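Local structure of pullulanase (Klebsiella oxytoca, 2YOC) at residues R1008-A1022 with G1042-L1056. The protein hydrolyses the alpha-1,6-glucosidic linkages of pullulan and of branched alpha-glucans, and is a substrate of a type 2 secretion system. Sequence-based numbering, arbitrary orientation.
Sequences RTLNEFAGETLQLSA and GTVTLPAWSVAVLEL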
ATOM      1  N   ARG B1008     -13.201 -19.141 -22.781  1.00 82.34           N
ATOM      2  CA  ARG B1008     -12.685 -17.777 -22.866  1.00 81.85           C
ATOM      3  C   ARG B1008     -12.087 -17.376 -24.189  1.00 86.66           C
ATOM      4  O   ARG B1008     -11.861 -18.229 -25.050  1.00 86.91           O
ATOM      5  CB  ARG B1008     -11.709 -17.504 -21.717  1.00 79.93           C
ATOM      6  CG  ARG B1008     -12.319 -16.706 -20.579  1.00 87.50           C
ATOM      7  CD  ARG B1008     -13.235 -17.533 -19.687  1.00 88.09           C
ATOM      8  NE  ARG B1008     -13.671 -16.775 -18.517  1.00 92.94           N
ATOM      9  CZ  ARG B1008     -12.954 -16.639 -17.405  1.00 98.28           C
ATOM     10  NH1 ARG B1008     -11.748 -17.193 -17.310  1.00 83.26           N
ATOM     11  NH2 ARG B1008     -13.428 -15.927 -16.386  1.00 72.03           N
ATOM     12  N   THR B1009     -11.854 -16.056 -24.365  1.00 83.19           N
ATOM     13  CA  THR B1009     -11.303 -15.510 -25.606  1.00 82.74           C
ATOM     14  C   THR B1009     -10.017 -14.679 -25.405  1.00 82.81           C
ATOM     15  O   THR B1009      -9.845 -13.997 -24.381  1.00 81.49           O
ATOM     16  CB  THR B1009     -12.407 -14.891 -26.471  1.00 92.83           C
ATOM     17  OG1 THR B1009     -13.586 -15.696 -26.379  1.00 91.03           O
ATOM     18  CG2 THR B1009     -12.018 -14.814 -27.924  1.00 94.33           C
ATOM     19  N   LEU B1010      -9.098 -14.793 -26.377  1.00 76.91           N
ATOM     20  CA  LEU B1010      -7.798 -14.141 -26.347  1.00 75.80           C
ATOM     21  C   LEU B1010      -7.579 -13.296 -27.567  1.00 82.84           C
ATOM     22  O   LEU B1010      -7.174 -13.796 -28.627  1.00 81.98           O
ATOM     23  CB  LEU B1010      -6.664 -15.179 -26.188  1.00 73.97           C
ATOM     24  CG  LEU B1010      -6.178 -15.476 -24.771  1.00 76.50           C
ATOM     25  CD1 LEU B1010      -7.145 -16.354 -24.023  1.00 75.17           C
ATOM     26  CD2 LEU B1010      -4.847 -16.180 -24.807  1.00 79.78           C
ATOM     27  N   ASN B1011      -7.835 -11.992 -27.403  1.00 83.58           N
ATOM     28  CA  ASN B1011      -7.670 -10.975 -28.446  1.00 86.60           C
ATOM     29  C   ASN B1011      -6.360 -10.196 -28.258  1.00 93.01           C
ATOM     30  O   ASN B1011      -6.009  -9.346 -29.090  1.00 93.06           O
ATOM     31  CB  ASN B1011      -8.876 -10.032 -28.502  1.00 93.54           C
ATOM     32  CG  ASN B1011     -10.246 -10.666 -28.340  1.00132.90           C
ATOM     33  OD1 ASN B1011     -10.483 -11.861 -28.578  1.00129.76           O
ATOM     34  ND2 ASN B1011     -11.170  -9.858 -27.869  1.00129.23           N
ATOM     35  N   GLU B1012      -5.635 -10.515 -27.156  1.00 90.94           N
ATOM     36  CA  GLU B1012      -4.342  -9.936 -26.779  1.00 90.48           C
ATOM     37  C   GLU B1012      -3.346 -10.030 -27.965  1.00 95.94           C
ATOM     38  O   GLU B1012      -2.716  -9.035 -28.336  1.00 95.53           O
ATOM     39  CB  GLU B1012      -3.786 -10.655 -25.536  1.00 90.25           C
ATOM     40  CG  GLU B1012      -4.335 -10.171 -24.200  1.00105.05           C
ATOM     41  CD  GLU B1012      -5.288 -11.081 -23.442  1.00127.32           C
ATOM     42  OE1 GLU B1012      -5.499 -12.232 -23.883  1.00122.79           O
ATOM     43  OE2 GLU B1012      -5.799 -10.644 -22.384  1.00114.17           O
ATOM     44  N   PHE B1013      -3.274 -11.221 -28.592  1.00 93.30           N
ATOM     45  CA  PHE B1013      -2.362 -11.519 -29.697  1.00 93.09           C
ATOM     46  C   PHE B1013      -2.968 -11.213 -31.043  1.00 98.24           C
ATOM     47  O   PHE B1013      -2.950 -12.030 -31.975  1.00 96.78           O
ATOM     48  CB  PHE B1013      -1.805 -12.947 -29.569  1.00 93.60           C
ATOM     49  CG  PHE B1013      -1.417 -13.261 -28.145  1.00 93.66           C
ATOM     50  CD1 PHE B1013      -0.323 -12.638 -27.550  1.00 95.99           C
ATOM     51  CD2 PHE B1013      -2.191 -14.114 -27.373  1.00 95.56           C
ATOM     52  CE1 PHE B1013       0.003 -12.886 -26.216  1.00 96.12           C
ATOM     53  CE2 PHE B1013      -1.864 -14.361 -26.038  1.00 97.65           C
ATOM     54  CZ  PHE B1013      -0.766 -13.751 -25.469  1.00 94.93           C
ATOM     55  N   ALA B1014      -3.495  -9.985 -31.124  1.00 97.74           N
ATOM     56  CA  ALA B1014      -4.150  -9.380 -32.280  1.00 99.39           C
ATOM     57  C   ALA B1014      -3.224  -9.416 -33.500  1.00102.07           C
ATOM     58  O   ALA B1014      -2.164  -8.778 -33.498  1.00101.00           O
ATOM     59  CB  ALA B1014      -4.543  -7.940 -31.947  1.00101.19           C
ATOM     60  N   GLY B1015      -3.598 -10.235 -34.482  1.00 97.90           N
ATOM     61  CA  GLY B1015      -2.849 -10.401 -35.721  1.00 97.36           C
ATOM     62  C   GLY B1015      -1.536 -11.149 -35.584  1.00 98.30           C
ATOM     63  O   GLY B1015      -0.752 -11.204 -36.537  1.00 98.52           O
ATOM     64  N   GLU B1016      -1.269 -11.719 -34.407  1.00 91.94           N
ATOM     65  CA  GLU B1016      -0.049 -12.487 -34.206  1.00 89.61           C
ATOM     66  C   GLU B1016      -0.251 -13.860 -34.832  1.00 92.73           C
ATOM     67  O   GLU B1016      -1.341 -14.452 -34.725  1.00 93.30           O
ATOM     68  CB  GLU B1016       0.304 -12.605 -32.719  1.00 89.50           C
ATOM     69  CG  GLU B1016       0.772 -11.304 -32.088  1.00 97.08           C
ATOM     70  CD  GLU B1016       2.248 -10.984 -32.208  1.00104.85           C
ATOM     71  OE1 GLU B1016       2.959 -11.668 -32.973  1.00 94.08           O
ATOM     72  OE2 GLU B1016       2.700 -10.039 -31.525  1.00 99.24           O
ATOM     73  N   THR B1017       0.772 -14.322 -35.561  1.00 87.32           N
ATOM     74  CA  THR B1017       0.716 -15.617 -36.206  1.00 85.87           C
ATOM     75  C   THR B1017       1.220 -16.680 -35.244  1.00 85.36           C
ATOM     76  O   THR B1017       2.422 -16.825 -35.034  1.00 85.32           O
ATOM     77  CB  THR B1017       1.256 -15.555 -37.631  1.00 93.34           C
ATOM     78  OG1 THR B1017       0.359 -14.724 -38.380  1.00 95.36           O
ATOM     79  CG2 THR B1017       1.343 -16.920 -38.285  1.00 89.73           C
ATOM     80  N   LEU B1018       0.260 -17.369 -34.610  1.00 77.82           N
ATOM     81  CA  LEU B1018       0.455 -18.403 -33.608  1.00 73.76           C
ATOM     82  C   LEU B1018      -0.034 -19.743 -34.094  1.00 77.33           C
ATOM     83  O   LEU B1018      -0.851 -19.823 -35.005  1.00 79.88           O
ATOM     84  CB  LEU B1018      -0.322 -18.035 -32.340  1.00 72.74           C
ATOM     85  CG  LEU B1018       0.061 -16.750 -31.638  1.00 76.10           C
ATOM     86  CD1 LEU B1018      -0.978 -16.413 -30.612  1.00 76.64           C
ATOM     87  CD2 LEU B1018       1.446 -16.837 -30.998  1.00 74.74           C
ATOM     88  N   GLN B1019       0.452 -20.796 -33.480  1.00 72.33           N
ATOM     89  CA  GLN B1019       0.047 -22.164 -33.774  1.00 73.09           C
ATOM     90  C   GLN B1019       0.100 -22.939 -32.480  1.00 79.70           C
ATOM     91  O   GLN B1019       0.913 -22.611 -31.602  1.00 80.92           O
ATOM     92  CB  GLN B1019       0.922 -22.823 -34.879  1.00 73.82           C
ATOM     93  CG  GLN B1019       2.389 -23.068 -34.522  1.00 68.29           C
ATOM     94  CD  GLN B1019       3.277 -23.254 -35.720  1.00 85.27           C
ATOM     95  OE1 GLN B1019       2.894 -23.021 -36.868  1.00 83.63           O
ATOM     96  NE2 GLN B1019       4.517 -23.632 -35.469  1.00 81.80           N
ATOM     97  N   LEU B1020      -0.787 -23.932 -32.337  1.00 75.13           N
ATOM     98  CA  LEU B1020      -0.842 -24.782 -31.155  1.00 73.40           C
ATOM     99  C   LEU B1020       0.361 -25.720 -31.206  1.00 73.34           C
ATOM    100  O   LEU B1020       0.822 -26.047 -32.299  1.00 73.39           O
ATOM    101  CB  LEU B1020      -2.154 -25.574 -31.180  1.00 74.45           C
ATOM    102  CG  LEU B1020      -2.489 -26.413 -29.958  1.00 79.97           C
ATOM    103  CD1 LEU B1020      -2.813 -25.542 -28.760  1.00 81.09           C
ATOM    104  CD2 LEU B1020      -3.625 -27.363 -30.260  1.00 84.02           C
ATOM    105  N   SER B1021       0.885 -26.126 -30.050  1.00 67.51           N
ATOM    106  CA  SER B1021       2.023 -27.032 -30.017  1.00 67.03           C
ATOM    107  C   SER B1021       1.723 -28.340 -30.760  1.00 72.78           C
ATOM    108  O   SER B1021       0.618 -28.906 -30.621  1.00 71.59           O
ATOM    109  CB  SER B1021       2.417 -27.361 -28.582  1.00 69.73           C
ATOM    110  OG  SER B1021       3.653 -28.062 -28.558  1.00 79.04           O
ATOM    111  N   ALA B1022       2.727 -28.824 -31.537  1.00 68.67           N
ATOM    112  CA  ALA B1022       2.660 -30.089 -32.265  1.00 67.31           C
ATOM    113  C   ALA B1022       2.329 -31.210 -31.285  1.00 70.78           C
ATOM    114  O   ALA B1022       1.518 -32.066 -31.618  1.00 70.88           O
ATOM    115  CB  ALA B1022       3.984 -30.371 -32.940  1.00 67.31           C
ATOM    116  N   GLY B1042      -5.659 -14.007 -35.536  1.00 92.39           N
ATOM    117  CA  GLY B1042      -4.916 -14.089 -34.278  1.00 89.92           C
ATOM    118  C   GLY B1042      -5.734 -14.203 -33.000  1.00 90.56           C
ATOM    119  O   GLY B1042      -5.179 -14.048 -31.901  1.00 89.35           O
ATOM    120  N   THR B1043      -7.062 -14.464 -33.118  1.00 84.84           N
ATOM    121  CA  THR B1043      -7.925 -14.614 -31.951  1.00 83.01           C
ATOM    122  C   THR B1043      -7.971 -16.044 -31.510  1.00 84.75           C
ATOM    123  O   THR B1043      -8.146 -16.946 -32.332  1.00 82.85           O
ATOM    124  CB  THR B1043      -9.293 -13.974 -32.114  1.00 89.17           C
ATOM    125  OG1 THR B1043      -9.748 -14.169 -33.433  1.00 97.26           O
ATOM    126  CG2 THR B1043      -9.294 -12.495 -31.790  1.00 85.65           C
ATOM    127  N   VAL B1044      -7.774 -16.250 -30.197  1.00 81.40           N
ATOM    128  CA  VAL B1044      -7.759 -17.576 -29.594  1.00 80.58           C
ATOM    129  C   VAL B1044      -9.006 -17.803 -28.755  1.00 85.15           C
ATOM    130  O   VAL B1044      -9.347 -16.972 -27.908  1.00 84.85           O
ATOM    131  CB  VAL B1044      -6.464 -17.851 -28.787  1.00 83.32           C
ATOM    132  CG1 VAL B1044      -6.325 -19.330 -28.439  1.00 82.02           C
ATOM    133  CG2 VAL B1044      -5.230 -17.367 -29.542  1.00 83.24           C
ATOM    134  N   THR B1045      -9.694 -18.933 -29.006  1.00 81.74           N
ATOM    135  CA  THR B1045     -10.849 -19.346 -28.216  1.00 81.35           C
ATOM    136  C   THR B1045     -10.387 -20.540 -27.413  1.00 82.71           C
ATOM    137  O   THR B1045      -9.949 -21.552 -27.977  1.00 80.83           O
ATOM    138  CB  THR B1045     -12.087 -19.673 -29.050  1.00 87.81           C
ATOM    139  OG1 THR B1045     -12.011 -19.048 -30.327  1.00 88.97           O
ATOM    140  CG2 THR B1045     -13.362 -19.272 -28.348  1.00 86.41           C
ATOM    141  N   LEU B1046     -10.426 -20.388 -26.091  1.00 78.39           N
ATOM    142  CA  LEU B1046     -10.020 -21.408 -25.145  1.00 76.40           C
ATOM    143  C   LEU B1046     -11.218 -22.075 -24.484  1.00 76.37           C
ATOM    144  O   LEU B1046     -11.894 -21.431 -23.671  1.00 74.36           O
ATOM    145  CB  LEU B1046      -9.157 -20.799 -24.038  1.00 75.94           C
ATOM    146  CG  LEU B1046      -7.768 -20.344 -24.346  1.00 80.28           C
ATOM    147  CD1 LEU B1046      -7.185 -19.729 -23.113  1.00 80.70           C
ATOM    148  CD2 LEU B1046      -6.888 -21.502 -24.739  1.00 80.00           C
ATOM    149  N   PRO B1047     -11.418 -23.390 -24.721  1.00 72.18           N
ATOM    150  CA  PRO B1047     -12.487 -24.122 -24.013  1.00 72.40           C
ATOM    151  C   PRO B1047     -12.304 -24.118 -22.486  1.00 75.07           C
ATOM    152  O   PRO B1047     -11.230 -23.769 -21.989  1.00 73.64           O
ATOM    153  CB  PRO B1047     -12.344 -25.550 -24.559  1.00 73.52           C
ATOM    154  CG  PRO B1047     -11.663 -25.395 -25.849  1.00 77.62           C
ATOM    155  CD  PRO B1047     -10.697 -24.284 -25.641  1.00 73.04           C
ATOM    156  N   ALA B1048     -13.361 -24.482 -21.743  1.00 71.00           N
ATOM    157  CA  ALA B1048     -13.331 -24.573 -20.280  1.00 69.01           C
ATOM    158  C   ALA B1048     -12.375 -25.669 -19.840  1.00 70.11           C
ATOM    159  O   ALA B1048     -12.264 -26.688 -20.526  1.00 68.90           O
ATOM    160  CB  ALA B1048     -14.711 -24.888 -19.766  1.00 70.56           C
ATOM    161  N   TRP B1049     -11.691 -25.449 -18.689  1.00 66.01           N
ATOM    162  CA  TRP B1049     -10.718 -26.346 -18.049  1.00 64.80           C
ATOM    163  C   TRP B1049      -9.700 -26.848 -19.058  1.00 69.06           C
ATOM    164  O   TRP B1049      -9.545 -28.048 -19.288  1.00 70.07           O
ATOM    165  CB  TRP B1049     -11.416 -27.459 -17.266  1.00 63.87           C
ATOM    166  CG  TRP B1049     -12.493 -26.915 -16.384  1.00 65.86           C
ATOM    167  CD1 TRP B1049     -13.829 -26.899 -16.643  1.00 70.08           C
ATOM    168  CD2 TRP B1049     -12.308 -26.153 -15.186  1.00 65.23           C
ATOM    169  NE1 TRP B1049     -14.496 -26.233 -15.645  1.00 69.77           N
ATOM    170  CE2 TRP B1049     -13.585 -25.764 -14.736  1.00 69.69           C
ATOM    171  CE3 TRP B1049     -11.189 -25.796 -14.427  1.00 65.88           C
ATOM    172  CZ2 TRP B1049     -13.777 -25.037 -13.559  1.00 68.97           C
ATOM    173  CZ3 TRP B1049     -11.381 -25.103 -13.244  1.00 67.77           C
ATOM    174  CH2 TRP B1049     -12.664 -24.720 -12.827  1.00 69.24           C
ATOM    175  N   SER B1050      -9.029 -25.903 -19.697  1.00 63.78           N
ATOM    176  CA  SER B1050      -8.085 -26.234 -20.733  1.00 62.65           C
ATOM    177  C   SER B1050      -6.773 -25.500 -20.575  1.00 66.40           C
ATOM    178  O   SER B1050      -6.713 -24.411 -19.980  1.00 65.80           O
ATOM    179  CB  SER B1050      -8.696 -25.950 -22.103  1.00 66.57           C
ATOM    180  OG  SER B1050      -8.992 -24.573 -22.278  1.00 76.59           O
ATOM    181  N   VAL B1051      -5.723 -26.123 -21.128  1.00 61.95           N
ATOM    182  CA  VAL B1051      -4.363 -25.611 -21.174  1.00 61.12           C
ATOM    183  C   VAL B1051      -3.796 -25.668 -22.623  1.00 63.06           C
ATOM    184  O   VAL B1051      -3.843 -26.711 -23.272  1.00 61.12           O
ATOM    185  CB  VAL B1051      -3.420 -26.139 -20.039  1.00 64.11           C
ATOM    186  CG1 VAL B1051      -3.698 -27.589 -19.667  1.00 63.48           C
ATOM    187  CG2 VAL B1051      -1.944 -25.934 -20.367  1.00 62.94           C
ATOM    188  N   ALA B1052      -3.325 -24.513 -23.125  1.00 60.27           N
ATOM    189  CA  ALA B1052      -2.775 -24.376 -24.471  1.00 60.80           C
ATOM    190  C   ALA B1052      -1.396 -23.763 -24.487  1.00 63.78           C
ATOM    191  O   ALA B1052      -1.134 -22.790 -23.779  1.00 65.68           O
ATOM    192  CB  ALA B1052      -3.698 -23.539 -25.332  1.00 62.83           C
ATOM    193  N   VAL B1053      -0.522 -24.316 -25.311  1.00 57.32           N
ATOM    194  CA  VAL B1053       0.813 -23.771 -25.508  1.00 56.01           C
ATOM    195  C   VAL B1053       0.783 -23.203 -26.918  1.00 62.36           C
ATOM    196  O   VAL B1053       0.766 -23.962 -27.892  1.00 63.44           O
ATOM    197  CB  VAL B1053       1.964 -24.791 -25.288  1.00 58.10           C
ATOM    198  CG1 VAL B1053       3.303 -24.181 -25.651  1.00 56.81           C
ATOM    199  CG2 VAL B1053       1.986 -25.289 -23.848  1.00 57.59           C
ATOM    200  N   LEU B1054       0.651 -21.879 -27.024  1.00 58.63           N
ATOM    201  CA  LEU B1054       0.607 -21.238 -28.327  1.00 59.63           C
ATOM    202  C   LEU B1054       2.021 -20.788 -28.622  1.00 66.88           C
ATOM    203  O   LEU B1054       2.652 -20.136 -27.782  1.00 67.87           O
ATOM    204  CB  LEU B1054      -0.380 -20.050 -28.368  1.00 60.23           C
ATOM    205  CG  LEU B1054      -1.905 -20.297 -28.177  1.00 64.11           C
ATOM    206  CD1 LEU B1054      -2.308 -21.734 -28.422  1.00 63.22           C
ATOM    207  CD2 LEU B1054      -2.334 -19.882 -26.815  1.00 66.73           C
ATOM    208  N   GLU B1055       2.548 -21.202 -29.772  1.00 63.18           N
ATOM    209  CA  GLU B1055       3.907 -20.874 -30.147  1.00 63.17           C
ATOM    210  C   GLU B1055       3.982 -19.940 -31.330  1.00 69.49           C
ATOM    211  O   GLU B1055       3.185 -20.053 -32.266  1.00 70.34           O
ATOM    212  CB  GLU B1055       4.773 -22.131 -30.343  1.00 63.97           C
ATOM    213  CG  GLU B1055       4.029 -23.397 -30.726  1.00 73.55           C
ATOM    214  CD  GLU B1055       4.913 -24.618 -30.874  1.00 95.72           C
ATOM    215  OE1 GLU B1055       5.742 -24.857 -29.964  1.00 63.77           O
ATOM    216  OE2 GLU B1055       4.772 -25.338 -31.892  1.00 99.79           O
ATOM    217  N   LEU B1056       4.950 -19.008 -31.268  1.00 66.00           N
ATOM    218  CA  LEU B1056       5.239 -17.993 -32.275  1.00 66.92           C
ATOM    219  C   LEU B1056       6.394 -18.521 -33.151  1.00 71.61           C
ATOM    220  O   LEU B1056       7.559 -18.445 -32.740  1.00 71.82           O
ATOM    221  CB  LEU B1056       5.670 -16.702 -31.573  1.00 66.87           C
ATOM    222  CG  LEU B1056       5.186 -15.380 -32.124  1.00 72.93           C
ATOM    223  CD1 LEU B1056       5.894 -14.248 -31.421  1.00 73.70           C
ATOM    224  CD2 LEU B1056       5.441 -15.251 -33.625  1.00 76.88           C
TER
HETATM  225  O   HOH W   1       5.777 -28.062 -30.565  1.00 59.97           O
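Leu1010 and Leu1046 meet obliquely through their outer methyls, CD1 of Leu1010 lying 3.5 Å from CD1 of Leu1046, and Leu1010 also sets its CB 3.7 Å from CB of Val1044. All three side chains leave the same face of the antiparallel pairing of 1008-1010 with 1044-1046, whose short axes run at 156°. Four backbone bonds hold that register: Arg1008 and Leu1046 exchange N-H and C=O in both directions, as do Leu1010 and Val1044. On the reverse face Thr1009 and Thr1045 stand side by side, pointing the same way, with OG1 of Thr1009 4.1 Å from CG2 of Thr1045. Beyond the strand end Thr1043 turns its CG2 methyl to OD1 of Asn1011 at 3.5 Å, while its hydroxyl bonds to Asp1041.

The two segments pair a second time at 1019-1020 with 1054-1055, where 1019-1020 forms an outer strand of the five-stranded antiparallel sheet. Both pairings belong to the beta-sheet C-terminal domain characteristic of pullulanase-type alpha-1,6-glucosidases. Between them, CD1 of Leu1018 lies 4.3 Å from CB of Leu1054, and Phe1013 leans on Val977 and Val998 of neighbouring strands.

Gln1019 and Glu1055 form a two-way backbone pair, but their side chains cross with amide and carboxylate planes 47° apart. NE2 of Gln1019 stops 4.0 Å from OE2 of Glu1055; that carboxylate makes a salt bridge with Arg993. Beyond CG the Glu1055 chain runs extended (chi2 -178°), placing the carboxylate beside Ser1021, the N-cap of helix 1022-1027. There a water donates to OE2 of Glu1055 and lies 2.9 Å from OG of Ser1021, bridging strand and helix start. On the face opposite Glu1055, Leu1020 crosses Leu1054 with their CD1 methyls 3.9 Å apart.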